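Local coordinates for ABC transporter substrate-binding protein (Rhizobium radiobacter, PDB 6TFX) that binds the mannityl-opine mannopinic acid as the periplasmic solute-binding protein of an ABC transporter, probably delivering it for import into the cell, at residues M334-Q338 with W370-I374. Residues are numbered along the deposited sequence; the frame is centred on the assembly and turned at random.
Sequences MVASQ and WHQMI. With N72 ((2~{R})-2-[[(3~{R},4~{R},5~{S})-3,4,5,6-tetrakis(oxidanyl)-2-oxidanylidene-hexyl]amino]pentanedioic acid), chain C.
W370 lies against V335 and S337 where helix 367-374 packs on strand 330-337 in a lobe of this family 5 periplasmic binding protein. Strand 330-337, helix 340-353 and strand 358-365, parallel to the first, form a beta-alpha-beta unit; in the following helix, 370-374 runs roughly antiparallel to 334-337, at 150°, the axes of these two segments approaching to 8.8 Å.

W370 CB sits 4.2 Å from S337 CA. With CG anti to the backbone N (chi1 168°), the indole reaches across the strand, one face against the S337 backbone. CG and CD1 meet the peptide N of S337, and CD1 touches V335 CG1 at 3.8 Å. NE1 donates a bent hydrogen bond to V335 O (3.0 Å, 139° at the hydrogen); the oxygen lies near the indole plane, whereas the donor stands well above the carbonyl plane. The six-membered ring receives S337 CB over one face in a CH-pi contact, 3.8 Å from its centroid, while I374 CD1 covers the opposite face. S337 OG is engaged by H367 and L339 N. M373 crosses V335 at about a right angle, its SD 3.9 Å from V335 CG1.

W370 CZ3 rests over a face of H371, a ligand-pocket residue whose NE2 donates a 2.8 Å hydrogen bond to carboxylate oxygen O of the bound N72; that oxygen lies at the imidazole edge, in the ring plane.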
loop_
_atom_site.group_PDB
_atom_site.type_symbol
_atom_site.label_atom_id
_atom_site.label_comp_id
_atom_site.label_asym_id
_atom_site.label_seq_id
_atom_site.Cartn_x
_atom_site.Cartn_y
_atom_site.Cartn_z
ATOM N N MET A 334 -1.241 -22.528 -4.677
ATOM C CA MET A 334 -0.932 -21.108 -4.615
ATOM C C MET A 334 -0.047 -20.870 -3.410
ATOM O O MET A 334 -0.286 -21.439 -2.348
ATOM C CB MET A 334 -2.206 -20.324 -4.345
ATOM C CG MET A 334 -2.954 -19.958 -5.561
ATOM S SD MET A 334 -4.492 -19.236 -4.966
ATOM C CE MET A 334 -3.921 -17.680 -4.339
ATOM N N VAL A 335 0.939 -19.997 -3.552
ATOM C CA VAL A 335 1.769 -19.580 -2.439
ATOM C C VAL A 335 0.928 -18.471 -1.778
ATOM O O VAL A 335 0.545 -17.495 -2.438
ATOM C CB VAL A 335 3.152 -19.064 -2.906
ATOM C CG1 VAL A 335 4.031 -18.773 -1.704
ATOM C CG2 VAL A 335 3.835 -20.077 -3.830
ATOM N N ALA A 336 0.608 -18.654 -0.500
ATOM C CA ALA A 336 -0.313 -17.766 0.200
ATOM C C ALA A 336 0.313 -17.095 1.405
ATOM O O ALA A 336 0.947 -17.760 2.222
ATOM C CB ALA A 336 -1.554 -18.548 0.623
ATOM N N SER A 337 0.103 -15.788 1.549
ATOM C CA SER A 337 0.639 -15.086 2.714
ATOM C C SER A 337 0.005 -15.551 4.043
ATOM O O SER A 337 -1.202 -15.820 4.104
ATOM C CB SER A 337 0.392 -13.589 2.578
ATOM O OG SER A 337 0.732 -12.930 3.786
ATOM N N GLN A 338 0.831 -15.556 5.112
ATOM C CA GLN A 338 0.411 -15.843 6.481
ATOM C C GLN A 338 -0.041 -14.567 7.227
ATOM O O GLN A 338 -0.354 -14.644 8.424
ATOM C CB GLN A 338 1.476 -16.613 7.267
ATOM C CG GLN A 338 1.515 -18.077 6.852
ATOM C CD GLN A 338 2.556 -18.840 7.613
ATOM O OE1 GLN A 338 3.728 -18.478 7.620
ATOM N NE2 GLN A 338 2.146 -19.914 8.278
ATOM N N TRP A 370 6.727 -14.092 1.397
ATOM C CA TRP A 370 5.740 -14.308 0.339
ATOM C C TRP A 370 5.855 -13.160 -0.697
ATOM O O TRP A 370 5.878 -13.438 -1.895
ATOM C CB TRP A 370 4.348 -14.351 0.960
ATOM C CG TRP A 370 3.219 -14.293 -0.025
ATOM C CD1 TRP A 370 2.725 -15.318 -0.787
ATOM C CD2 TRP A 370 2.431 -13.142 -0.331
ATOM N NE1 TRP A 370 1.652 -14.876 -1.534
ATOM C CE2 TRP A 370 1.440 -13.544 -1.262
ATOM C CE3 TRP A 370 2.445 -11.808 0.119
ATOM C CZ2 TRP A 370 0.478 -12.652 -1.769
ATOM C CZ3 TRP A 370 1.464 -10.941 -0.331
ATOM C CH2 TRP A 370 0.514 -11.351 -1.296
ATOM N N HIS A 371 5.983 -11.899 -0.230
ATOM C CA HIS A 371 6.167 -10.746 -1.127
ATOM C C HIS A 371 7.380 -10.957 -2.038
ATOM O O HIS A 371 7.341 -10.572 -3.194
ATOM C CB HIS A 371 6.375 -9.446 -0.314
ATOM C CG HIS A 371 5.107 -8.717 -0.053
ATOM N ND1 HIS A 371 4.549 -7.886 -1.011
ATOM C CD2 HIS A 371 4.298 -8.733 1.035
ATOM C CE1 HIS A 371 3.428 -7.408 -0.474
ATOM N NE2 HIS A 371 3.234 -7.887 0.749
ATOM N N GLN A 372 8.457 -11.548 -1.509
ATOM C CA GLN A 372 9.654 -11.807 -2.319
ATOM C C GLN A 372 9.368 -12.940 -3.321
ATOM O O GLN A 372 9.759 -12.843 -4.477
ATOM C CB GLN A 372 10.809 -12.201 -1.389
ATOM C CG GLN A 372 12.150 -12.300 -2.095
ATOM C CD GLN A 372 13.235 -12.682 -1.127
ATOM O OE1 GLN A 372 13.529 -13.861 -0.943
ATOM N NE2 GLN A 372 13.857 -11.697 -0.485
ATOM N N MET A 373 8.695 -14.020 -2.868
ATOM C CA MET A 373 8.396 -15.176 -3.722
ATOM C C MET A 373 7.516 -14.826 -4.892
ATOM O O MET A 373 7.820 -15.209 -6.015
ATOM C CB MET A 373 7.756 -16.310 -2.924
ATOM C CG MET A 373 8.722 -16.971 -1.985
ATOM S SD MET A 373 7.921 -18.406 -1.210
ATOM C CE MET A 373 7.856 -19.531 -2.534
ATOM N N ILE A 374 6.444 -14.063 -4.663
ATOM C CA ILE A 374 5.544 -13.742 -5.786
ATOM C C ILE A 374 6.227 -12.878 -6.831
ATOM O O ILE A 374 5.876 -12.948 -8.006
ATOM C CB ILE A 374 4.227 -13.137 -5.268
ATOM C CG1 ILE A 374 4.488 -11.812 -4.506
ATOM C CG2 ILE A 374 3.493 -14.174 -4.378
ATOM C CD1 ILE A 374 3.187 -11.172 -3.963
HETATM O OAB N72 C . -8.261 -9.454 4.228
HETATM C CAF N72 C . -7.433 -8.821 3.232
HETATM C CAG N72 C . -5.980 -8.426 3.663
HETATM O OAC N72 C . -5.795 -8.425 5.041
HETATM C CAH N72 C . -5.459 -7.250 2.834
HETATM O OAM N72 C . -6.298 -6.464 2.076
HETATM C CAI N72 C . -4.593 -6.050 3.163
HETATM O OAD N72 C . -4.790 -5.645 4.500
HETATM C CAJ N72 C . -3.176 -6.216 2.670
HETATM O OAE N72 C . -2.972 -6.995 1.704
HETATM C CAK N72 C . -2.007 -5.485 3.388
HETATM N N N72 C . -1.447 -4.450 2.552
HETATM C CA N72 C . -0.122 -4.511 2.063
HETATM C C N72 C . 0.625 -5.811 2.170
HETATM O O N72 C . 0.762 -6.818 1.368
HETATM C CB N72 C . -0.037 -3.798 0.711
HETATM C CG N72 C . 1.087 -4.158 -0.262
HETATM C CD N72 C . 1.481 -3.004 -1.187
HETATM O OE1 N72 C . 1.372 -1.788 -0.825
HETATM O OE2 N72 C . 1.936 -3.279 -2.319
HETATM O OXT N72 C . 1.197 -5.697 3.270
#